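Local coordinates for protein aldo-keto reductase family 1, member B4 (Aldose reductase) (Schistosoma japonicum, PDB 4HBK) that probably reduces aldehydes such as aldoses to alcohols with NADPH, as an aldose reductase of the aldo-keto reductase family, at residues 135-147 and 185-199. Numbering follows the deposited sequence.
Sequences LNYLDLYLIHWPV and GLVKSIGLSNFNKRQ
Y141 and I190 are paired in two parallel strands, 140-143 and 189-193, whose axes approach to 4.2 Å and cross at -35°. They are neighbouring staves of the (βα)8 TIM barrel of aldo-keto reductases, joined by a β-α-β crossover through helix 171-183. Y141 N donates to S189 O, G191 N to Y141 O, and I143 N to G191 O at 3.0 Å. Up to the corners at D139 and K188, L138 N bonds to L186 O and K188 N to L138 O.

On the barrel's inner face L142 CD2 packs against the backbone of G191, 3.5 Å from its CA. On the outer face Y141 CB meets both methyls of V187, and its side chain goes on to M178 and L181 of helix 171-183. At the N-terminal ends, K188 bends at its second side-chain torsion and passes over one face of the Y137 ring. Its NZ stands 4.9 Å from the ring centroid, almost straight above the ring, a cation-pi contact. A water bridges D139 O and S189 OG; N42 also bonds to that hydroxyl.

The C-terminal ends lead into the predicted catalytic pocket. H144, predicted to bind substrate, has its side chain about 4 Å from those of Y82, the predicted proton donor, and K111. F195 is sandwiched: P146 CB sits over the centre of one ring face, 3.9 Å from the centroid, and L192 CD2 over the other. N194 lays its amide over the W145 indole, with the two planes 17° apart and ND2 3.3 Å above the ring. Y241 bonds to N194 OD1. The amide is thus held at both ends, since N194 ND2 also donates to H144 O at 3.1 Å, with an N-H...O angle of 153°.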
loop_
_atom_site.group_PDB
_atom_site.type_symbol
_atom_site.label_atom_id
_atom_site.label_comp_id
_atom_site.label_asym_id
_atom_site.label_seq_id
_atom_site.Cartn_x
_atom_site.Cartn_y
_atom_site.Cartn_z
ATOM N N LEU A 135 -1.895 -18.843 -2.410
ATOM C CA LEU A 135 -1.570 -18.410 -3.759
ATOM C C LEU A 135 -0.266 -19.055 -4.229
ATOM O O LEU A 135 0.552 -19.468 -3.407
ATOM C CB LEU A 135 -1.395 -16.890 -3.769
ATOM C CG LEU A 135 -2.631 -16.078 -3.393
ATOM C CD1 LEU A 135 -2.304 -14.582 -3.425
ATOM C CD2 LEU A 135 -3.783 -16.418 -4.336
ATOM N N ASN A 136 -0.060 -19.119 -5.545
ATOM C CA ASN A 136 1.217 -19.593 -6.070
ATOM C C ASN A 136 2.155 -18.448 -6.384
ATOM O O ASN A 136 3.358 -18.648 -6.488
ATOM C CB ASN A 136 1.022 -20.472 -7.307
ATOM C CG ASN A 136 0.106 -21.642 -7.032
ATOM O OD1 ASN A 136 0.294 -22.385 -6.072
ATOM N ND2 ASN A 136 -0.912 -21.787 -7.849
ATOM N N TYR A 137 1.597 -17.252 -6.535
ATOM C CA TYR A 137 2.397 -16.055 -6.783
ATOM C C TYR A 137 1.657 -14.810 -6.294
ATOM O O TYR A 137 0.437 -14.834 -6.112
ATOM C CB TYR A 137 2.721 -15.911 -8.275
ATOM C CG TYR A 137 1.514 -15.562 -9.113
ATOM C CD1 TYR A 137 1.147 -14.235 -9.321
ATOM C CD2 TYR A 137 0.726 -16.561 -9.680
ATOM C CE1 TYR A 137 0.036 -13.917 -10.079
ATOM C CE2 TYR A 137 -0.389 -16.252 -10.442
ATOM C CZ TYR A 137 -0.731 -14.933 -10.636
ATOM O OH TYR A 137 -1.836 -14.624 -11.405
ATOM N N LEU A 138 2.409 -13.734 -6.081
ATOM C CA LEU A 138 1.851 -12.442 -5.703
ATOM C C LEU A 138 1.975 -11.530 -6.906
ATOM O O LEU A 138 2.929 -11.636 -7.672
ATOM C CB LEU A 138 2.629 -11.832 -4.523
ATOM C CG LEU A 138 2.626 -12.565 -3.178
ATOM C CD1 LEU A 138 3.621 -11.950 -2.194
ATOM C CD2 LEU A 138 1.227 -12.562 -2.568
ATOM N N ASP A 139 1.011 -10.640 -7.094
ATOM C CA ASP A 139 1.151 -9.653 -8.152
ATOM C C ASP A 139 2.184 -8.596 -7.778
ATOM O O ASP A 139 2.922 -8.110 -8.640
ATOM C CB ASP A 139 -0.192 -9.009 -8.474
ATOM C CG ASP A 139 -1.150 -9.990 -9.105
ATOM O OD1 ASP A 139 -1.074 -10.162 -10.335
ATOM O OD2 ASP A 139 -1.956 -10.602 -8.366
ATOM N N LEU A 140 2.238 -8.260 -6.494
ATOM C CA LEU A 140 3.123 -7.203 -6.022
ATOM C C LEU A 140 3.614 -7.517 -4.600
ATOM O O LEU A 140 2.835 -7.950 -3.744
ATOM C CB LEU A 140 2.393 -5.844 -6.067
ATOM C CG LEU A 140 3.189 -4.592 -5.672
ATOM C CD1 LEU A 140 4.437 -4.465 -6.528
ATOM C CD2 LEU A 140 2.339 -3.294 -5.707
ATOM N N TYR A 141 4.908 -7.304 -4.362
ATOM C CA TYR A 141 5.515 -7.552 -3.060
ATOM C C TYR A 141 6.412 -6.371 -2.735
ATOM O O TYR A 141 7.372 -6.093 -3.454
ATOM C CB TYR A 141 6.339 -8.840 -3.111
ATOM C CG TYR A 141 6.631 -9.509 -1.770
ATOM C CD1 TYR A 141 5.652 -9.618 -0.777
ATOM C CD2 TYR A 141 7.879 -10.079 -1.521
ATOM C CE1 TYR A 141 5.928 -10.260 0.445
ATOM C CE2 TYR A 141 8.162 -10.717 -0.323
ATOM C CZ TYR A 141 7.194 -10.811 0.657
ATOM O OH TYR A 141 7.516 -11.456 1.837
ATOM N N LEU A 142 6.092 -5.676 -1.647
ATOM C CA LEU A 142 6.771 -4.441 -1.280
ATOM C C LEU A 142 7.653 -4.634 -0.064
ATOM O O LEU A 142 7.303 -5.369 0.855
ATOM C CB LEU A 142 5.744 -3.372 -0.908
ATOM C CG LEU A 142 4.645 -3.050 -1.910
ATOM C CD1 LEU A 142 3.798 -1.905 -1.370
ATOM C CD2 LEU A 142 5.255 -2.701 -3.266
ATOM N N ILE A 143 8.781 -3.940 -0.028
ATOM C CA ILE A 143 9.490 -3.808 1.236
ATOM C C ILE A 143 8.699 -2.852 2.134
ATOM O O ILE A 143 8.475 -1.688 1.778
ATOM C CB ILE A 143 10.919 -3.305 1.030
ATOM C CG1 ILE A 143 11.663 -4.238 0.068
ATOM C CG2 ILE A 143 11.645 -3.215 2.373
ATOM C CD1 ILE A 143 13.131 -3.910 -0.090
ATOM N N HIS A 144 8.256 -3.341 3.292
ATOM C CA HIS A 144 7.274 -2.593 4.096
ATOM C C HIS A 144 7.811 -1.259 4.628
ATOM O O HIS A 144 7.085 -0.265 4.645
ATOM C CB HIS A 144 6.759 -3.450 5.248
ATOM C CG HIS A 144 5.371 -3.111 5.687
ATOM N ND1 HIS A 144 4.427 -4.079 5.974
ATOM C CD2 HIS A 144 4.769 -1.919 5.907
ATOM C CE1 HIS A 144 3.305 -3.494 6.351
ATOM N NE2 HIS A 144 3.485 -2.186 6.323
ATOM N N TRP A 145 9.073 -1.264 5.063
ATOM C CA TRP A 145 9.772 -0.098 5.618
ATOM C C TRP A 145 11.236 -0.199 5.204
ATOM O O TRP A 145 11.706 -1.289 4.881
ATOM C CB TRP A 145 9.689 -0.081 7.160
ATOM C CG TRP A 145 8.325 0.256 7.702
ATOM C CD1 TRP A 145 7.338 -0.620 8.044
ATOM C CD2 TRP A 145 7.803 1.567 7.960
ATOM N NE1 TRP A 145 6.227 0.063 8.497
ATOM C CE2 TRP A 145 6.490 1.407 8.457
ATOM C CE3 TRP A 145 8.318 2.857 7.825
ATOM C CZ2 TRP A 145 5.678 2.493 8.799
ATOM C CZ3 TRP A 145 7.511 3.936 8.164
ATOM C CH2 TRP A 145 6.202 3.747 8.641
ATOM N N PRO A 146 11.959 0.934 5.207
ATOM C CA PRO A 146 13.421 0.992 5.043
ATOM C C PRO A 146 14.206 0.720 6.342
ATOM O O PRO A 146 15.441 0.856 6.361
ATOM C CB PRO A 146 13.685 2.435 4.594
ATOM C CG PRO A 146 12.374 3.186 4.767
ATOM C CD PRO A 146 11.353 2.268 5.349
ATOM N N VAL A 147 13.505 0.334 7.404
ATOM C CA VAL A 147 14.139 0.138 8.717
ATOM C C VAL A 147 14.102 -1.321 9.183
ATOM O O VAL A 147 13.085 -1.798 9.671
ATOM C CB VAL A 147 13.471 1.011 9.798
ATOM C CG1 VAL A 147 14.075 0.712 11.183
ATOM C CG2 VAL A 147 13.604 2.494 9.451
ATOM N N GLY A 185 9.326 -16.491 -10.505
ATOM C CA GLY A 185 7.889 -16.503 -10.729
ATOM C C GLY A 185 7.006 -16.457 -9.482
ATOM O O GLY A 185 5.779 -16.499 -9.589
ATOM N N LEU A 186 7.611 -16.364 -8.302
ATOM C CA LEU A 186 6.845 -16.252 -7.066
ATOM C C LEU A 186 6.169 -14.885 -6.940
ATOM O O LEU A 186 5.127 -14.745 -6.294
ATOM C CB LEU A 186 7.736 -16.525 -5.850
ATOM C CG LEU A 186 8.337 -17.927 -5.767
ATOM C CD1 LEU A 186 9.406 -17.992 -4.700
ATOM C CD2 LEU A 186 7.252 -18.947 -5.482
ATOM N N VAL A 187 6.765 -13.883 -7.570
ATOM C CA VAL A 187 6.237 -12.525 -7.539
ATOM C C VAL A 187 6.327 -11.902 -8.935
ATOM O O VAL A 187 7.332 -12.073 -9.609
ATOM C CB VAL A 187 7.032 -11.677 -6.526
ATOM C CG1 VAL A 187 6.756 -10.216 -6.716
ATOM C CG2 VAL A 187 6.709 -12.115 -5.086
ATOM N N LYS A 188 5.289 -11.188 -9.377
ATOM C CA LYS A 188 5.325 -10.568 -10.712
ATOM C C LYS A 188 6.047 -9.222 -10.725
ATOM O O LYS A 188 6.805 -8.915 -11.654
ATOM C CB LYS A 188 3.926 -10.391 -11.284
ATOM C CG LYS A 188 3.122 -11.669 -11.414
ATOM C CD LYS A 188 3.781 -12.671 -12.337
ATOM C CE LYS A 188 2.774 -13.719 -12.802
ATOM N NZ LYS A 188 3.387 -14.756 -13.688
ATOM N N SER A 189 5.789 -8.406 -9.704
ATOM C CA SER A 189 6.387 -7.078 -9.617
ATOM C C SER A 189 6.813 -6.846 -8.180
ATOM O O SER A 189 6.177 -7.348 -7.258
ATOM C CB SER A 189 5.378 -6.001 -10.022
ATOM O OG SER A 189 4.820 -6.233 -11.306
ATOM N N ILE A 190 7.887 -6.092 -7.986
ATOM C CA ILE A 190 8.340 -5.743 -6.644
ATOM C C ILE A 190 8.367 -4.222 -6.450
ATOM O O ILE A 190 8.442 -3.471 -7.421
ATOM C CB ILE A 190 9.735 -6.344 -6.368
ATOM C CG1 ILE A 190 10.679 -6.026 -7.534
ATOM C CG2 ILE A 190 9.630 -7.860 -6.160
ATOM C CD1 ILE A 190 12.085 -6.623 -7.364
ATOM N N GLY A 191 8.302 -3.767 -5.202
ATOM C CA GLY A 191 8.287 -2.341 -4.930
ATOM C C GLY A 191 8.651 -1.947 -3.503
ATOM O O GLY A 191 9.156 -2.760 -2.729
ATOM N N LEU A 192 8.377 -0.691 -3.156
ATOM C CA LEU A 192 8.817 -0.117 -1.890
ATOM C C LEU A 192 7.655 0.496 -1.123
ATOM O O LEU A 192 6.686 0.957 -1.713
ATOM C CB LEU A 192 9.882 0.956 -2.157
ATOM C CG LEU A 192 11.090 0.491 -2.981
ATOM C CD1 LEU A 192 11.925 1.672 -3.470
ATOM C CD2 LEU A 192 11.953 -0.485 -2.198
ATOM N N SER A 193 7.760 0.494 0.199
ATOM C CA SER A 193 6.789 1.170 1.044
ATOM C C SER A 193 7.504 2.069 2.044
ATOM O O SER A 193 8.467 1.647 2.671
ATOM C CB SER A 193 5.903 0.154 1.773
ATOM O OG SER A 193 4.944 0.816 2.584
ATOM N N ASN A 194 7.040 3.309 2.185
ATOM C CA ASN A 194 7.638 4.242 3.140
ATOM C C ASN A 194 9.121 4.525 2.906
ATOM O O ASN A 194 9.864 4.751 3.866
ATOM C CB ASN A 194 7.449 3.738 4.579
ATOM C CG ASN A 194 5.984 3.580 4.953
ATOM O OD1 ASN A 194 5.205 4.539 4.904
ATOM N ND2 ASN A 194 5.598 2.359 5.313
ATOM N N PHE A 195 9.559 4.495 1.647
ATOM C CA PHE A 195 10.926 4.881 1.321
ATOM C C PHE A 195 10.917 6.339 0.916
ATOM O O PHE A 195 9.939 6.802 0.350
ATOM C CB PHE A 195 11.483 4.035 0.170
ATOM C CG PHE A 195 12.061 2.720 0.603
ATOM C CD1 PHE A 195 11.302 1.822 1.330
ATOM C CD2 PHE A 195 13.355 2.376 0.265
ATOM C CE1 PHE A 195 11.822 0.616 1.723
ATOM C CE2 PHE A 195 13.892 1.161 0.666
ATOM C CZ PHE A 195 13.123 0.282 1.396
ATOM N N ASN A 196 11.990 7.071 1.203
ATOM C CA ASN A 196 12.069 8.467 0.761
ATOM C C ASN A 196 12.829 8.580 -0.561
ATOM O O ASN A 196 13.302 7.569 -1.090
ATOM C CB ASN A 196 12.653 9.384 1.853
ATOM C CG ASN A 196 14.118 9.083 2.172
ATOM O OD1 ASN A 196 14.876 8.570 1.339
ATOM N ND2 ASN A 196 14.522 9.428 3.379
ATOM N N LYS A 197 12.944 9.796 -1.093
ATOM C CA LYS A 197 13.552 9.998 -2.412
ATOM C C LYS A 197 14.962 9.423 -2.474
ATOM O O LYS A 197 15.287 8.644 -3.374
ATOM C CB LYS A 197 13.577 11.484 -2.783
ATOM C CG LYS A 197 14.361 11.782 -4.064
ATOM C CD LYS A 197 14.292 13.267 -4.424
ATOM C CE LYS A 197 15.219 13.608 -5.599
ATOM N NZ LYS A 197 15.230 15.072 -5.902
ATOM N N ARG A 198 15.783 9.825 -1.506
ATOM C CA ARG A 198 17.171 9.387 -1.360
ATOM C C ARG A 198 17.258 7.868 -1.438
ATOM O O ARG A 198 18.073 7.314 -2.172
ATOM C CB ARG A 198 17.689 9.839 0.014
ATOM C CG ARG A 198 19.172 10.147 0.126
ATOM C CD ARG A 198 19.651 10.036 1.592
ATOM N NE ARG A 198 19.757 8.625 1.982
ATOM C CZ ARG A 198 19.073 8.033 2.965
ATOM N NH1 ARG A 198 18.213 8.719 3.716
ATOM N NH2 ARG A 198 19.255 6.737 3.199
ATOM N N GLN A 199 16.400 7.205 -0.670
ATOM C CA GLN A 199 16.426 5.752 -0.554
ATOM C C GLN A 199 15.986 5.081 -1.851
ATOM O O GLN A 199 16.544 4.065 -2.255
ATOM C CB GLN A 199 15.555 5.309 0.623
ATOM C CG GLN A 199 16.122 5.730 1.973
ATOM C CD GLN A 199 15.121 5.564 3.093
ATOM O OE1 GLN A 199 13.919 5.752 2.897
ATOM N NE2 GLN A 199 15.605 5.211 4.280
HETATM O O HOH W 1 2.330 -7.037 -11.200
#